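Local structure of soluble lytic murein transglycosylase (Pseudomonas aeruginosa, 5OHU) at residues A[494-506]-A[610-622]. The protein cleaves the glycan strands of peptidoglycan as a lytic transglycosylase, turning the polymer over both exolytically and endolytically. Numbering follows the deposited sequence.
Sequences SWIFAITRQESAF and YVQNVLSYAVIYG
The Tyr610 hydroxyl donates a short hydrogen bond to Glu503, OH to OE1 2.5 Å, joining two helices of the lysozyme-like transglycosylase domain. The donor meets the carboxylate on its anti side, slightly out of plane. Tyrosine suits this place because its long, rigid side chain, with CG anti to the backbone N (chi1 -176°), carries a hydroxyl across to the other helix while its ring lies obliquely against CG of Gln502. Tyr576 of helix 569-578 touches both partners.

Gln502 is a knob seated among Tyr610, Asn613, Val614 and Tyr617; its aliphatic CB and CG pack on Val614 and Tyr610 while its amide can both donate and accept. A bend at chi2 presents that amide to Asn613, where NE2 makes a weak hydrogen bond to OD1 (2.9 Å). One water donates to Gln502 OE1 and, weakly, to Asn613 OD1; another takes a weak bond from NE2 and lies in plane at the edge of the Tyr617 ring, bonded to its OH. The phenol end of Tyr617 lies over one face of the Arg501 guanidinium, the two planes 31° apart, and Arg501 CG meets the ring obliquely, while NE bonds to the carbonyl of Arg473.

Further in, the segment axes approach to 7.8 Å at 128°, and the small Ala498 permits this closeness: its CB lies 3.4 Å from Val614 O. Val614 is the reciprocal knob, its CG1 at the edge of the Trp495 indole and against CD1 of Ile499. Trp495 NE1 itself bonds to Ser573 OG.

A third knob, Tyr621, fits among Ser494, Phe497, Ala498 and Arg501. Its flat ring receives Phe497 CB over one face in a CH-pi contact, 3.5 Å from CB to the centroid. The hydroxyl, hydrogen-bonded to Pro475 O, also meets Phe506, with 3.1 Å between Tyr621 OH and Phe506 CE1.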
loop_
_atom_site.group_PDB
_atom_site.type_symbol
_atom_site.label_atom_id
_atom_site.label_comp_id
_atom_site.label_asym_id
_atom_site.label_seq_id
_atom_site.Cartn_x
_atom_site.Cartn_y
_atom_site.Cartn_z
ATOM N N SER A 494 -0.424 -21.277 -17.171
ATOM C CA SER A 494 -0.827 -20.865 -15.835
ATOM C C SER A 494 -0.029 -19.657 -15.371
ATOM O O SER A 494 -0.548 -18.817 -14.632
ATOM C CB SER A 494 -0.654 -22.012 -14.844
ATOM O OG SER A 494 0.693 -22.409 -14.772
ATOM N N TRP A 495 1.220 -19.543 -15.812
ATOM C CA TRP A 495 2.053 -18.428 -15.387
ATOM C C TRP A 495 1.511 -17.106 -15.916
ATOM O O TRP A 495 1.461 -16.111 -15.185
ATOM C CB TRP A 495 3.490 -18.657 -15.849
ATOM C CG TRP A 495 4.488 -17.716 -15.234
ATOM C CD1 TRP A 495 4.480 -17.207 -13.952
ATOM C CD2 TRP A 495 5.634 -17.153 -15.882
ATOM N NE1 TRP A 495 5.567 -16.374 -13.769
ATOM C CE2 TRP A 495 6.289 -16.323 -14.937
ATOM C CE3 TRP A 495 6.177 -17.275 -17.170
ATOM C CZ2 TRP A 495 7.455 -15.614 -15.245
ATOM C CZ3 TRP A 495 7.345 -16.574 -17.478
ATOM C CH2 TRP A 495 7.974 -15.761 -16.514
ATOM N N ILE A 496 1.063 -17.080 -17.173
ATOM C CA ILE A 496 0.591 -15.823 -17.731
ATOM C C ILE A 496 -0.761 -15.422 -17.125
ATOM O O ILE A 496 -1.013 -14.233 -16.891
ATOM C CB ILE A 496 0.558 -15.925 -19.266
ATOM C CG1 ILE A 496 0.406 -14.554 -19.902
ATOM C CG2 ILE A 496 -0.574 -16.801 -19.738
ATOM C CD1 ILE A 496 0.519 -14.603 -21.412
ATOM N N PHE A 497 -1.647 -16.383 -16.854
ATOM C CA PHE A 497 -2.837 -16.083 -16.065
ATOM C C PHE A 497 -2.453 -15.504 -14.705
ATOM O O PHE A 497 -3.040 -14.515 -14.252
ATOM C CB PHE A 497 -3.678 -17.341 -15.859
ATOM C CG PHE A 497 -4.510 -17.729 -17.037
ATOM C CD1 PHE A 497 -3.939 -18.371 -18.122
ATOM C CD2 PHE A 497 -5.874 -17.492 -17.044
ATOM C CE1 PHE A 497 -4.703 -18.743 -19.204
ATOM C CE2 PHE A 497 -6.649 -17.872 -18.122
ATOM C CZ PHE A 497 -6.059 -18.498 -19.203
ATOM N N ALA A 498 -1.462 -16.122 -14.042
ATOM C CA ALA A 498 -0.999 -15.640 -12.744
ATOM C C ALA A 498 -0.462 -14.215 -12.824
ATOM O O ALA A 498 -0.787 -13.374 -11.981
ATOM C CB ALA A 498 0.078 -16.574 -12.187
ATOM N N ILE A 499 0.384 -13.931 -13.814
ATOM C CA ILE A 499 0.940 -12.591 -13.941
ATOM C C ILE A 499 -0.183 -11.596 -14.187
ATOM O O ILE A 499 -0.219 -10.507 -13.601
ATOM C CB ILE A 499 1.995 -12.567 -15.065
ATOM C CG1 ILE A 499 3.266 -13.306 -14.631
ATOM C CG2 ILE A 499 2.264 -11.129 -15.560
ATOM C CD1 ILE A 499 4.238 -12.470 -13.807
ATOM N N THR A 500 -1.140 -11.974 -15.033
ATOM C CA THR A 500 -2.276 -11.104 -15.299
ATOM C C THR A 500 -3.110 -10.892 -14.044
ATOM O O THR A 500 -3.510 -9.764 -13.737
ATOM C CB THR A 500 -3.116 -11.707 -16.417
ATOM O OG1 THR A 500 -2.310 -11.797 -17.591
ATOM C CG2 THR A 500 -4.331 -10.856 -16.699
ATOM N N ARG A 501 -3.369 -11.967 -13.298
ATOM C CA ARG A 501 -4.163 -11.843 -12.084
ATOM C C ARG A 501 -3.512 -10.879 -11.087
ATOM O O ARG A 501 -4.199 -10.058 -10.466
ATOM C CB ARG A 501 -4.376 -13.234 -11.483
ATOM C CG ARG A 501 -4.816 -13.253 -10.021
ATOM C CD ARG A 501 -6.190 -12.645 -9.805
ATOM N NE ARG A 501 -6.608 -12.868 -8.429
ATOM C CZ ARG A 501 -6.292 -12.057 -7.424
ATOM N NH1 ARG A 501 -5.562 -10.970 -7.655
ATOM N NH2 ARG A 501 -6.705 -12.334 -6.195
ATOM N N GLN A 502 -2.183 -10.932 -10.954
ATOM C CA GLN A 502 -1.462 -10.039 -10.050
ATOM C C GLN A 502 -1.419 -8.608 -10.572
ATOM O O GLN A 502 -1.611 -7.662 -9.807
ATOM C CB GLN A 502 -0.035 -10.565 -9.844
ATOM C CG GLN A 502 0.931 -9.677 -9.085
ATOM C CD GLN A 502 0.472 -9.319 -7.661
ATOM O OE1 GLN A 502 0.609 -8.166 -7.229
ATOM N NE2 GLN A 502 -0.165 -10.273 -6.978
ATOM N N GLU A 503 -1.183 -8.432 -11.868
ATOM C CA GLU A 503 -0.937 -7.098 -12.403
ATOM C C GLU A 503 -2.215 -6.264 -12.447
ATOM O O GLU A 503 -2.223 -5.100 -12.033
ATOM C CB GLU A 503 -0.313 -7.201 -13.803
ATOM C CG GLU A 503 1.153 -7.636 -13.825
ATOM C CD GLU A 503 2.090 -6.618 -13.171
ATOM O OE1 GLU A 503 3.220 -6.995 -12.812
ATOM O OE2 GLU A 503 1.698 -5.441 -13.009
ATOM N N SER A 504 -3.298 -6.837 -12.966
ATOM C CA SER A 504 -4.517 -6.093 -13.240
ATOM C C SER A 504 -5.758 -6.690 -12.608
ATOM O O SER A 504 -6.811 -6.041 -12.644
ATOM C CB SER A 504 -4.767 -6.006 -14.755
ATOM O OG SER A 504 -5.098 -7.299 -15.259
ATOM N N ALA A 505 -5.682 -7.911 -12.071
ATOM C CA ALA A 505 -6.871 -8.642 -11.627
ATOM C C ALA A 505 -7.899 -8.706 -12.751
ATOM O O ALA A 505 -9.107 -8.597 -12.533
ATOM C CB ALA A 505 -7.472 -8.015 -10.365
ATOM N N PHE A 506 -7.395 -8.832 -13.978
ATOM C CA PHE A 506 -8.195 -9.025 -15.179
ATOM C C PHE A 506 -9.083 -7.836 -15.521
ATOM O O PHE A 506 -10.076 -7.991 -16.230
ATOM C CB PHE A 506 -9.024 -10.304 -15.073
ATOM C CG PHE A 506 -8.227 -11.537 -15.343
ATOM C CD1 PHE A 506 -7.486 -12.133 -14.328
ATOM C CD2 PHE A 506 -8.193 -12.089 -16.621
ATOM C CE1 PHE A 506 -6.731 -13.263 -14.577
ATOM C CE2 PHE A 506 -7.453 -13.226 -16.879
ATOM C CZ PHE A 506 -6.720 -13.814 -15.858
ATOM N N TYR A 610 4.840 -9.959 -4.360
ATOM C CA TYR A 610 4.553 -10.165 -5.774
ATOM C C TYR A 610 4.903 -11.588 -6.211
ATOM O O TYR A 610 4.065 -12.313 -6.760
ATOM C CB TYR A 610 5.333 -9.133 -6.594
ATOM C CG TYR A 610 5.051 -9.163 -8.068
ATOM C CD1 TYR A 610 5.682 -10.087 -8.898
ATOM C CD2 TYR A 610 4.146 -8.266 -8.640
ATOM C CE1 TYR A 610 5.415 -10.109 -10.253
ATOM C CE2 TYR A 610 3.880 -8.285 -9.990
ATOM C CZ TYR A 610 4.515 -9.204 -10.794
ATOM O OH TYR A 610 4.258 -9.213 -12.151
ATOM N N VAL A 611 6.151 -11.999 -5.983
ATOM C CA VAL A 611 6.601 -13.328 -6.404
ATOM C C VAL A 611 5.778 -14.421 -5.727
ATOM O O VAL A 611 5.327 -15.372 -6.373
ATOM C CB VAL A 611 8.104 -13.492 -6.099
ATOM C CG1 VAL A 611 8.529 -14.935 -6.291
ATOM C CG2 VAL A 611 8.949 -12.536 -6.990
ATOM N N GLN A 612 5.599 -14.323 -4.409
ATOM C CA GLN A 612 4.823 -15.351 -3.732
ATOM C C GLN A 612 3.401 -15.405 -4.266
ATOM O O GLN A 612 2.852 -16.504 -4.427
ATOM C CB GLN A 612 4.851 -15.138 -2.224
ATOM C CG GLN A 612 6.248 -15.235 -1.644
ATOM C CD GLN A 612 6.275 -15.054 -0.132
ATOM O OE1 GLN A 612 5.286 -14.630 0.470
ATOM N NE2 GLN A 612 7.411 -15.387 0.492
ATOM N N ASN A 613 2.811 -14.250 -4.604
ATOM C CA ASN A 613 1.466 -14.253 -5.177
ATOM C C ASN A 613 1.445 -14.975 -6.525
ATOM O O ASN A 613 0.601 -15.843 -6.770
ATOM C CB ASN A 613 0.944 -12.825 -5.393
ATOM C CG ASN A 613 0.548 -12.110 -4.104
ATOM O OD1 ASN A 613 0.239 -10.907 -4.131
ATOM N ND2 ASN A 613 0.676 -12.788 -2.975
ATOM N N VAL A 614 2.329 -14.560 -7.441
ATOM C CA VAL A 614 2.345 -15.105 -8.795
ATOM C C VAL A 614 2.558 -16.613 -8.766
ATOM O O VAL A 614 1.855 -17.362 -9.449
ATOM C CB VAL A 614 3.416 -14.403 -9.646
ATOM C CG1 VAL A 614 3.627 -15.145 -10.969
ATOM C CG2 VAL A 614 3.014 -12.924 -9.904
ATOM N N LEU A 615 3.526 -17.086 -7.975
ATOM C CA LEU A 615 3.751 -18.526 -7.913
ATOM C C LEU A 615 2.527 -19.239 -7.362
ATOM O O LEU A 615 2.145 -20.299 -7.866
ATOM C CB LEU A 615 4.984 -18.850 -7.069
ATOM C CG LEU A 615 6.311 -18.390 -7.682
ATOM C CD1 LEU A 615 7.481 -18.534 -6.671
ATOM C CD2 LEU A 615 6.603 -19.174 -8.971
ATOM N N SER A 616 1.910 -18.682 -6.318
ATOM C CA SER A 616 0.729 -19.318 -5.741
ATOM C C SER A 616 -0.425 -19.317 -6.737
ATOM O O SER A 616 -1.143 -20.314 -6.867
ATOM C CB SER A 616 0.321 -18.598 -4.452
ATOM O OG SER A 616 1.323 -18.728 -3.449
ATOM N N TYR A 617 -0.606 -18.210 -7.457
ATOM C CA TYR A 617 -1.698 -18.121 -8.415
ATOM C C TYR A 617 -1.507 -19.115 -9.551
ATOM O O TYR A 617 -2.488 -19.696 -10.034
ATOM C CB TYR A 617 -1.812 -16.693 -8.975
ATOM C CG TYR A 617 -2.147 -15.609 -7.954
ATOM C CD1 TYR A 617 -2.615 -15.930 -6.675
ATOM C CD2 TYR A 617 -1.983 -14.264 -8.268
ATOM C CE1 TYR A 617 -2.915 -14.935 -5.743
ATOM C CE2 TYR A 617 -2.290 -13.269 -7.356
ATOM C CZ TYR A 617 -2.759 -13.610 -6.099
ATOM O OH TYR A 617 -3.050 -12.617 -5.197
ATOM N N ALA A 618 -0.256 -19.324 -9.979
ATOM C CA ALA A 618 -0.001 -20.253 -11.069
ATOM C C ALA A 618 -0.385 -21.668 -10.677
ATOM O O ALA A 618 -0.826 -22.446 -11.523
ATOM C CB ALA A 618 1.468 -20.193 -11.503
ATOM N N VAL A 619 -0.218 -22.028 -9.402
ATOM C CA VAL A 619 -0.679 -23.335 -8.957
ATOM C C VAL A 619 -2.173 -23.453 -9.188
ATOM O O VAL A 619 -2.660 -24.438 -9.758
ATOM C CB VAL A 619 -0.326 -23.570 -7.477
ATOM C CG1 VAL A 619 -0.976 -24.842 -6.997
ATOM C CG2 VAL A 619 1.174 -23.667 -7.289
ATOM N N ILE A 620 -2.923 -22.440 -8.752
ATOM C CA ILE A 620 -4.375 -22.489 -8.886
ATOM C C ILE A 620 -4.763 -22.543 -10.353
ATOM O O ILE A 620 -5.606 -23.349 -10.764
ATOM C CB ILE A 620 -5.013 -21.284 -8.172
ATOM C CG1 ILE A 620 -4.658 -21.342 -6.694
ATOM C CG2 ILE A 620 -6.526 -21.294 -8.331
ATOM C CD1 ILE A 620 -5.060 -22.646 -6.075
ATOM N N TYR A 621 -4.148 -21.682 -11.169
ATOM C CA TYR A 621 -4.499 -21.666 -12.579
ATOM C C TYR A 621 -4.121 -22.977 -13.250
ATOM O O TYR A 621 -4.793 -23.398 -14.200
ATOM C CB TYR A 621 -3.852 -20.471 -13.272
ATOM C CG TYR A 621 -4.657 -19.205 -13.099
ATOM C CD1 TYR A 621 -5.953 -19.120 -13.594
ATOM C CD2 TYR A 621 -4.130 -18.102 -12.422
ATOM C CE1 TYR A 621 -6.711 -17.971 -13.435
ATOM C CE2 TYR A 621 -4.871 -16.937 -12.265
ATOM C CZ TYR A 621 -6.170 -16.879 -12.773
ATOM O OH TYR A 621 -6.929 -15.732 -12.632
ATOM N N GLY A 622 -3.074 -23.644 -12.748
ATOM C CA GLY A 622 -2.732 -24.963 -13.257
ATOM C C GLY A 622 -3.875 -25.949 -13.120
ATOM O O GLY A 622 -4.184 -26.695 -14.053
HETATM O O HOH W 1 0.303 -7.493 -4.138
HETATM O O HOH W 2 -2.731 -10.190 -5.892
#